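Local coordinates for CopC (Methylosinus trichosporium OB3b, PDB 5ICU), which binds copper(II) and probably serves in the periplasm as a copper carrier or chaperone of the CopC family, at residues A17-V22 with F93-H98; I37-S42 with G71-K76; K45-G50 with D64-A69. One frame throughout, in Å; residues are numbered along the deposited sequence.

Contact 1: A17-V22 with F93-H98; sequences ASPKLV and FTVDPH
Pro19, Phe93 and Val95 meet at one end of the beta sandwich, where the loop leading into strand 21-26 of one sheet passes over the last residues of strand 86-95 in the other. Two side-chain pairs carry the apolar packing. The ring of Pro19 crosses obliquely to that of Phe93, its CG 4.0 Å from Phe93 CE2 and nearly as close to CZ. Pro19 CD turns to the valine, 4.2 Å from Val95 CG2. The other methyl of that valine, placed anti to its backbone N (chi1 179°), meets the loop backbone in van der Waals contact: Val95 CG1 lies 4.0 Å from Ala17 C and equally far from Ser18 N. An alanine in place of Pro19 would lack CG and CD, which would probably open a gap beside Phe93 CE2 and CZ, leave Val95 CG2 without its proline neighbour and let the loop backbone turn more freely. Beyond the strand end the contact thins to Ala17 CB, 3.8 Å from His98 ND1; that nitrogen is hydrogen-bonded to Ala16 O, which ties the imidazole to the 17-22 side. Ser18 OG is engaged by Leu68 N, and Leu68 also touches Phe93. Hydrophobic closure of this kind, with strand 86-95 contributing inward side chains to the interior between two sheets, belongs to the cupredoxin-like beta sandwich of CopC proteins.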
loop_
_atom_site.group_PDB
_atom_site.type_symbol
_atom_site.label_atom_id
_atom_site.label_comp_id
_atom_site.label_asym_id
_atom_site.label_seq_id
_atom_site.Cartn_x
_atom_site.Cartn_y
_atom_site.Cartn_z
ATOM N N ALA A 17 -10.873 8.949 -6.932
ATOM C CA ALA A 17 -10.360 8.383 -8.155
ATOM C C ALA A 17 -9.289 7.371 -7.823
ATOM O O ALA A 17 -8.813 7.338 -6.687
ATOM C CB ALA A 17 -9.784 9.467 -9.024
ATOM N N SER A 18 -8.897 6.564 -8.804
ATOM C CA SER A 18 -7.900 5.532 -8.565
ATOM C C SER A 18 -6.594 6.200 -8.111
ATOM O O SER A 18 -6.149 7.132 -8.754
ATOM C CB SER A 18 -7.636 4.770 -9.856
ATOM O OG SER A 18 -6.759 3.686 -9.588
ATOM N N PRO A 19 -5.982 5.703 -7.019
ATOM C CA PRO A 19 -4.707 6.300 -6.565
ATOM C C PRO A 19 -3.576 5.921 -7.511
ATOM O O PRO A 19 -3.464 4.758 -7.877
ATOM C CB PRO A 19 -4.517 5.663 -5.189
ATOM C CG PRO A 19 -5.167 4.350 -5.298
ATOM C CD PRO A 19 -6.377 4.561 -6.171
ATOM N N LYS A 20 -2.716 6.850 -7.864
ATOM C CA LYS A 20 -1.596 6.510 -8.740
ATOM C C LYS A 20 -0.603 5.588 -8.032
ATOM O O LYS A 20 -0.006 4.702 -8.641
ATOM C CB LYS A 20 -0.907 7.764 -9.192
ATOM C CG LYS A 20 -1.808 8.641 -10.056
ATOM C CD LYS A 20 -1.018 9.796 -10.644
ATOM C CE LYS A 20 -1.906 10.696 -11.500
ATOM N NZ LYS A 20 -1.147 11.456 -12.532
ATOM N N LEU A 21 -0.473 5.766 -6.736
ATOM C CA LEU A 21 0.334 4.858 -5.960
ATOM C C LEU A 21 -0.154 4.756 -4.553
ATOM O O LEU A 21 -0.993 5.546 -4.085
ATOM C CB LEU A 21 1.811 5.176 -6.055
ATOM C CG LEU A 21 2.179 6.567 -5.705
ATOM C CD1 LEU A 21 2.044 6.777 -4.244
ATOM C CD2 LEU A 21 3.602 6.972 -6.093
ATOM N N VAL A 22 0.323 3.699 -3.899
ATOM C CA VAL A 22 0.168 3.488 -2.468
ATOM C C VAL A 22 1.483 3.901 -1.845
ATOM O O VAL A 22 2.540 3.447 -2.307
ATOM C CB VAL A 22 -0.144 2.026 -2.148
ATOM C CG1 VAL A 22 -0.059 1.744 -0.644
ATOM C CG2 VAL A 22 -1.495 1.642 -2.680
ATOM N N PHE A 93 -9.310 0.267 1.712
ATOM C CA PHE A 93 -9.740 1.604 1.240
ATOM C C PHE A 93 -10.710 1.398 0.101
ATOM O O PHE A 93 -10.788 0.330 -0.450
ATOM C CB PHE A 93 -8.578 2.509 0.850
ATOM C CG PHE A 93 -7.920 2.141 -0.438
ATOM C CD1 PHE A 93 -6.929 1.206 -0.480
ATOM C CD2 PHE A 93 -8.308 2.751 -1.643
ATOM C CE1 PHE A 93 -6.315 0.874 -1.667
ATOM C CE2 PHE A 93 -7.706 2.421 -2.824
ATOM C CZ PHE A 93 -6.705 1.481 -2.863
ATOM N N THR A 94 -11.460 2.455 -0.218
ATOM C CA THR A 94 -12.471 2.395 -1.273
ATOM C C THR A 94 -12.236 3.462 -2.312
ATOM O O THR A 94 -11.936 4.612 -1.975
ATOM C CB THR A 94 -13.874 2.562 -0.673
ATOM O OG1 THR A 94 -14.138 1.500 0.266
ATOM C CG2 THR A 94 -14.916 2.481 -1.785
ATOM N N VAL A 95 -12.319 3.036 -3.576
ATOM C CA VAL A 95 -12.339 3.955 -4.735
ATOM C C VAL A 95 -13.793 4.231 -5.028
ATOM O O VAL A 95 -14.534 3.347 -5.415
ATOM C CB VAL A 95 -11.638 3.334 -5.949
ATOM C CG1 VAL A 95 -11.684 4.269 -7.142
ATOM C CG2 VAL A 95 -10.180 2.990 -5.608
ATOM N N ASP A 96 -14.191 5.470 -4.783
ATOM C CA ASP A 96 -15.540 5.940 -5.132
ATOM C C ASP A 96 -15.633 6.343 -6.609
ATOM O O ASP A 96 -14.655 6.729 -7.205
ATOM C CB ASP A 96 -15.883 7.200 -4.324
ATOM C CG ASP A 96 -16.056 6.998 -2.843
ATOM O OD1 ASP A 96 -16.305 5.868 -2.424
ATOM O OD2 ASP A 96 -15.982 8.032 -2.130
ATOM N N PRO A 97 -16.842 6.295 -7.188
ATOM C CA PRO A 97 -17.058 6.885 -8.507
ATOM C C PRO A 97 -17.006 8.415 -8.418
ATOM O O PRO A 97 -17.385 9.014 -7.426
ATOM C CB PRO A 97 -18.458 6.399 -8.888
ATOM C CG PRO A 97 -19.123 6.174 -7.582
ATOM C CD PRO A 97 -18.080 5.756 -6.612
ATOM N N HIS A 98 -16.488 9.019 -9.472
ATOM C CA HIS A 98 -16.547 10.478 -9.630
ATOM C C HIS A 98 -17.389 10.892 -10.832
ATOM O O HIS A 98 -17.425 12.076 -11.199
ATOM C CB HIS A 98 -15.148 11.122 -9.716
ATOM C CG HIS A 98 -14.280 10.530 -10.758
ATOM N ND1 HIS A 98 -13.281 9.641 -10.436
ATOM C CD2 HIS A 98 -14.251 10.677 -12.100
ATOM C CE1 HIS A 98 -12.710 9.225 -11.552
ATOM N NE2 HIS A 98 -13.260 9.848 -12.567
#

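Contact 2: I37-S42 with G71-K76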
loop_
_atom_site.group_PDB
_atom_site.type_symbol
_atom_site.label_atom_id
_atom_site.label_comp_id
_atom_site.label_asym_id
_atom_site.label_seq_id
_atom_site.Cartn_x
_atom_site.Cartn_y
_atom_site.Cartn_z
ATOM N N ILE A 37 4.383 -5.159 -0.944
ATOM C CA ILE A 37 3.080 -4.531 -0.799
ATOM C C ILE A 37 2.226 -5.167 -1.886
ATOM O O ILE A 37 2.660 -5.277 -3.036
ATOM C CB ILE A 37 3.124 -2.998 -0.999
ATOM C CG1 ILE A 37 4.209 -2.356 -0.142
ATOM C CG2 ILE A 37 1.758 -2.403 -0.694
ATOM C CD1 ILE A 37 4.496 -0.912 -0.473
ATOM N N SER A 38 0.994 -5.489 -1.520
ATOM C CA SER A 38 0.036 -6.047 -2.469
ATOM C C SER A 38 -1.285 -5.312 -2.369
ATOM O O SER A 38 -1.697 -4.901 -1.297
ATOM C CB SER A 38 -0.278 -7.515 -2.179
ATOM O OG SER A 38 0.894 -8.303 -2.244
ATOM N N ILE A 39 -1.975 -5.156 -3.497
ATOM C CA ILE A 39 -3.361 -4.718 -3.510
ATOM C C ILE A 39 -4.221 -5.867 -3.916
ATOM O O ILE A 39 -3.969 -6.518 -4.942
ATOM C CB ILE A 39 -3.556 -3.547 -4.506
ATOM C CG1 ILE A 39 -2.659 -2.352 -4.132
ATOM C CG2 ILE A 39 -5.021 -3.135 -4.588
ATOM C CD1 ILE A 39 -2.695 -1.223 -5.130
ATOM N N LEU A 40 -5.246 -6.121 -3.108
ATOM C CA LEU A 40 -6.262 -7.170 -3.344
ATOM C C LEU A 40 -7.568 -6.506 -3.670
ATOM O O LEU A 40 -7.900 -5.495 -3.091
ATOM C CB LEU A 40 -6.461 -8.052 -2.091
ATOM C CG LEU A 40 -5.235 -8.659 -1.477
ATOM C CD1 LEU A 40 -5.659 -9.514 -0.281
ATOM C CD2 LEU A 40 -4.396 -9.450 -2.466
ATOM N N ASP A 41 -8.304 -7.051 -4.624
ATOM C CA ASP A 41 -9.660 -6.546 -4.893
ATOM C C ASP A 41 -10.678 -7.094 -3.916
ATOM O O ASP A 41 -10.306 -7.784 -2.968
ATOM C CB ASP A 41 -10.038 -6.768 -6.381
ATOM C CG ASP A 41 -10.446 -8.186 -6.720
ATOM O OD1 ASP A 41 -10.641 -9.005 -5.844
ATOM O OD2 ASP A 41 -10.578 -8.489 -7.948
ATOM N N SER A 42 -11.947 -6.745 -4.104
ATOM C CA SER A 42 -12.969 -7.069 -3.146
ATOM C C SER A 42 -13.309 -8.528 -3.068
ATOM O O SER A 42 -14.047 -8.919 -2.187
ATOM C CB SER A 42 -14.235 -6.256 -3.440
ATOM O OG SER A 42 -14.819 -6.632 -4.653
ATOM N N GLY A 71 -14.689 0.489 -6.264
ATOM C CA GLY A 71 -14.939 -0.547 -5.288
ATOM C C GLY A 71 -13.900 -0.529 -4.177
ATOM O O GLY A 71 -13.093 0.391 -4.046
ATOM N N SER A 72 -13.973 -1.564 -3.343
ATOM C CA SER A 72 -13.108 -1.648 -2.174
ATOM C C SER A 72 -11.905 -2.555 -2.444
ATOM O O SER A 72 -11.959 -3.497 -3.253
ATOM C CB SER A 72 -13.884 -2.154 -0.978
ATOM O OG SER A 72 -14.132 -3.538 -1.089
ATOM N N TYR A 73 -10.803 -2.198 -1.779
ATOM C CA TYR A 73 -9.508 -2.868 -1.898
ATOM C C TYR A 73 -8.870 -3.039 -0.549
ATOM O O TYR A 73 -9.136 -2.289 0.372
ATOM C CB TYR A 73 -8.564 -2.054 -2.818
ATOM C CG TYR A 73 -9.056 -1.958 -4.238
ATOM C CD1 TYR A 73 -9.938 -0.949 -4.606
ATOM C CD2 TYR A 73 -8.709 -2.890 -5.180
ATOM C CE1 TYR A 73 -10.456 -0.892 -5.878
ATOM C CE2 TYR A 73 -9.231 -2.846 -6.460
ATOM C CZ TYR A 73 -10.096 -1.840 -6.803
ATOM O OH TYR A 73 -10.616 -1.809 -8.098
ATOM N N VAL A 74 -7.990 -4.020 -0.460
ATOM C CA VAL A 74 -7.128 -4.173 0.694
ATOM C C VAL A 74 -5.707 -4.056 0.243
ATOM O O VAL A 74 -5.286 -4.684 -0.726
ATOM C CB VAL A 74 -7.418 -5.506 1.430
ATOM C CG1 VAL A 74 -6.287 -5.901 2.368
ATOM C CG2 VAL A 74 -8.720 -5.370 2.216
ATOM N N VAL A 75 -4.961 -3.240 0.990
ATOM C CA VAL A 75 -3.531 -3.154 0.886
ATOM C C VAL A 75 -2.988 -4.049 1.955
ATOM O O VAL A 75 -3.317 -3.852 3.128
ATOM C CB VAL A 75 -3.052 -1.709 1.135
ATOM C CG1 VAL A 75 -1.530 -1.694 1.176
ATOM C CG2 VAL A 75 -3.593 -0.754 0.071
ATOM N N LYS A 76 -2.133 -4.997 1.573
ATOM C CA LYS A 76 -1.390 -5.759 2.578
ATOM C C LYS A 76 0.075 -5.542 2.365
ATOM O O LYS A 76 0.509 -5.235 1.271
ATOM C CB LYS A 76 -1.763 -7.236 2.586
ATOM C CG LYS A 76 -1.411 -8.040 1.360
ATOM C CD LYS A 76 -1.800 -9.515 1.486
ATOM C CE LYS A 76 -1.234 -10.379 0.362
ATOM N NZ LYS A 76 -1.641 -11.815 0.487
#
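Ser38 pairs with Lys76, and Leu40 with Val74, through four backbone hydrogen bonds that define the register of two antiparallel strands. Ser38 N donates to Lys76 O at 2.8 Å, and Lys76 N donates to Ser38 O at 2.9 Å. The second pair is held likewise: Leu40 N gives to Val74 O with an N-H...O angle of 172°, and Val74 N gives back to Leu40 O. Ile39 and Val75 form the non-hydrogen-bonded pair between them. There CA-H...O contacts take over, Val75 CA lying 3.3 Å from Ser38 O. The axes of 37-40 and 71-76 approach to 4.7 Å at 160°, as expected of neighbouring antiparallel strands; 71-80 is the middle strand of the five-stranded sheet of this cupredoxin-like sandwich. Apolar packing occupies the face of Ile39 and Val75, which looks toward the other sheet: Ile39 touches Leu63 there. Ile37 CG2 and Val75 CG1 sit side by side, 3.8 Å apart, while Ile39 CG2, anti to the backbone N (CG1 has chi1 -59°), comes obliquely to the Tyr73 ring, 3.7 Å from Tyr73 CD2. The ring's OH is hydrogen-bonded to Ala69 O; a glycerol, probably from the crystallisation liquor, also bonds to it. On the face of Ser38 and Leu40, the extended Lys76 chain runs past the serine, its CG 3.8 Å from Ser38 CB, and its aliphatic CD approaches Leu40 CD1 at 4.2 Å.

Contact 3: K45-G50 with D64-A69; sequences KLVVEG and DAPELA
Val47 and Val48, two consecutive residues of one strand, both turn their side chains toward Pro66, a departure from the usual beta pattern that a classic bulge explains. Both valines face Ile39 on the neighbouring strand, and Val47 adopts the bent backbone of a bulge (phi -87°, psi -50°). The consequence is a doubled apolar grip on the proline ring. Val47 CG1 lies 3.8 Å from Pro66 CG, and Val48 CG1 lies 3.7 Å from Pro66 CD, so each valine meets a different ring carbon, in each case obliquely. In Val48 that methyl sits between the backbone N and the carbonyl carbon (chi1 61°), while CG2 packs loosely at the end of strand 60-64, 4.1 Å from Asp64 O. The contact joins the edge strand 46-50 of the five-stranded sheet to the loop that leaves strand 60-64 of the three-stranded one, and thus bridges the two layers of the sandwich along one side. Leu68 adds to it from further down the loop: its CD2 reaches Val47 CG1 at 3.9 Å, giving that single methyl two partners. Polar ties of the loop lie away from the valines: Ala65 pairs through its backbone with Lys20, fixing the loop on the side of segment 17-22. Separately, a glycerol, probably from the crystallisation liquor, bonds to Glu67 O and Ala69 N.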
loop_
_atom_site.group_PDB
_atom_site.type_symbol
_atom_site.label_atom_id
_atom_site.label_comp_id
_atom_site.label_asym_id
_atom_site.label_seq_id
_atom_site.Cartn_x
_atom_site.Cartn_y
_atom_site.Cartn_z
ATOM N N LYS A 45 -8.693 -11.192 -5.008
ATOM C CA LYS A 45 -7.793 -11.421 -6.126
ATOM C C LYS A 45 -6.630 -10.435 -6.066
ATOM O O LYS A 45 -6.805 -9.236 -5.822
ATOM C CB LYS A 45 -8.541 -11.254 -7.444
ATOM C CG LYS A 45 -7.708 -11.578 -8.649
ATOM C CD LYS A 45 -8.549 -11.618 -9.918
ATOM C CE LYS A 45 -7.705 -12.112 -11.088
ATOM N NZ LYS A 45 -6.571 -11.197 -11.407
ATOM N N LEU A 46 -5.425 -10.935 -6.328
ATOM C CA LEU A 46 -4.222 -10.111 -6.362
ATOM C C LEU A 46 -4.248 -9.213 -7.581
ATOM O O LEU A 46 -4.260 -9.684 -8.699
ATOM C CB LEU A 46 -2.990 -11.018 -6.340
ATOM C CG LEU A 46 -1.642 -10.285 -6.362
ATOM C CD1 LEU A 46 -1.431 -9.388 -5.183
ATOM C CD2 LEU A 46 -0.524 -11.316 -6.507
ATOM N N VAL A 47 -4.250 -7.910 -7.352
ATOM C CA VAL A 47 -4.234 -6.910 -8.439
ATOM C C VAL A 47 -2.796 -6.611 -8.857
ATOM O O VAL A 47 -2.468 -6.609 -10.054
ATOM C CB VAL A 47 -4.949 -5.628 -8.002
ATOM C CG1 VAL A 47 -4.877 -4.565 -9.101
ATOM C CG2 VAL A 47 -6.432 -5.931 -7.696
ATOM N N VAL A 48 -1.939 -6.326 -7.868
ATOM C CA VAL A 48 -0.543 -5.981 -8.122
ATOM C C VAL A 48 0.244 -6.206 -6.848
ATOM O O VAL A 48 -0.319 -6.095 -5.759
ATOM C CB VAL A 48 -0.398 -4.492 -8.606
ATOM C CG1 VAL A 48 -0.879 -3.501 -7.594
ATOM C CG2 VAL A 48 1.038 -4.215 -9.041
ATOM N N GLU A 49 1.497 -6.573 -7.005
ATOM C CA GLU A 49 2.449 -6.688 -5.890
ATOM C C GLU A 49 3.726 -5.977 -6.264
ATOM O O GLU A 49 4.136 -5.977 -7.420
ATOM C CB GLU A 49 2.750 -8.176 -5.586
ATOM C CG GLU A 49 3.624 -8.401 -4.356
ATOM C CD GLU A 49 5.124 -8.203 -4.549
ATOM O OE1 GLU A 49 5.644 -8.267 -5.689
ATOM O OE2 GLU A 49 5.827 -7.914 -3.551
ATOM N N GLY A 50 4.371 -5.382 -5.279
ATOM C CA GLY A 50 5.727 -4.861 -5.462
ATOM C C GLY A 50 6.134 -3.949 -4.341
ATOM O O GLY A 50 5.487 -3.960 -3.285
ATOM N N ASP A 64 3.388 1.403 -7.293
ATOM C CA ASP A 64 2.608 1.985 -8.407
ATOM C C ASP A 64 1.399 1.113 -8.670
ATOM O O ASP A 64 1.521 -0.104 -8.832
ATOM C CB ASP A 64 3.479 2.064 -9.625
ATOM C CG ASP A 64 4.531 3.141 -9.513
ATOM O OD1 ASP A 64 4.453 4.022 -8.618
ATOM O OD2 ASP A 64 5.453 3.114 -10.345
ATOM N N ALA A 65 0.215 1.706 -8.655
ATOM C CA ALA A 65 -1.017 0.943 -8.881
ATOM C C ALA A 65 -1.426 1.047 -10.341
ATOM O O ALA A 65 -1.366 2.117 -10.921
ATOM C CB ALA A 65 -2.134 1.452 -8.001
ATOM N N PRO A 66 -1.960 -0.024 -10.894
ATOM C CA PRO A 66 -2.716 0.133 -12.156
ATOM C C PRO A 66 -4.016 0.846 -11.880
ATOM O O PRO A 66 -4.361 1.150 -10.741
ATOM C CB PRO A 66 -3.006 -1.311 -12.563
ATOM C CG PRO A 66 -3.151 -2.002 -11.241
ATOM C CD PRO A 66 -2.173 -1.355 -10.288
ATOM N N GLU A 67 -4.743 1.195 -12.925
ATOM C CA GLU A 67 -6.031 1.790 -12.811
ATOM C C GLU A 67 -6.974 0.868 -12.104
ATOM O O GLU A 67 -7.171 -0.269 -12.562
ATOM C CB GLU A 67 -6.565 2.140 -14.210
ATOM C CG GLU A 67 -7.916 2.819 -14.217
ATOM C CD GLU A 67 -7.943 4.210 -13.598
ATOM O OE1 GLU A 67 -6.884 4.799 -13.372
ATOM O OE2 GLU A 67 -9.062 4.767 -13.410
ATOM N N LEU A 68 -7.492 1.331 -10.980
ATOM C CA LEU A 68 -8.397 0.567 -10.145
ATOM C C LEU A 68 -9.852 0.929 -10.404
ATOM O O LEU A 68 -10.240 2.083 -10.260
ATOM C CB LEU A 68 -8.090 0.798 -8.671
ATOM C CG LEU A 68 -6.672 0.458 -8.168
ATOM C CD1 LEU A 68 -6.630 0.642 -6.681
ATOM C CD2 LEU A 68 -6.247 -0.938 -8.547
ATOM N N ALA A 69 -10.650 -0.101 -10.691
ATOM C CA ALA A 69 -12.074 0.023 -10.799
ATOM C C ALA A 69 -12.685 0.504 -9.500
ATOM O O ALA A 69 -12.146 0.270 -8.418
ATOM C CB ALA A 69 -12.664 -1.315 -11.201
#

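In the fold
Along the chain the contacts are nested: contact 3 (45-50 with 64-69) lies inside the loop closed by contact 2 (37-42 with 71-76), and that inside contact 1 (17-22 with 93-98). Their centres are 8 Å apart for contacts 2 and 3, and 11 Å from contact 1 to either. Strands 86-95, 71-80, 36-40 and 46-50 are consecutive in the five-stranded sheet, so contact 2 knits its middle, whereas contacts 1 and 3 tie it, by loops, to the three-stranded sheet. Phe93 O to Tyr73 N and Ile39 O to Val47 N, probable hydrogen bonds, join the units. The copper ligands His1, Asp83 and His85 belong to none of these segments, whose contacts are structural packing and strand pairing.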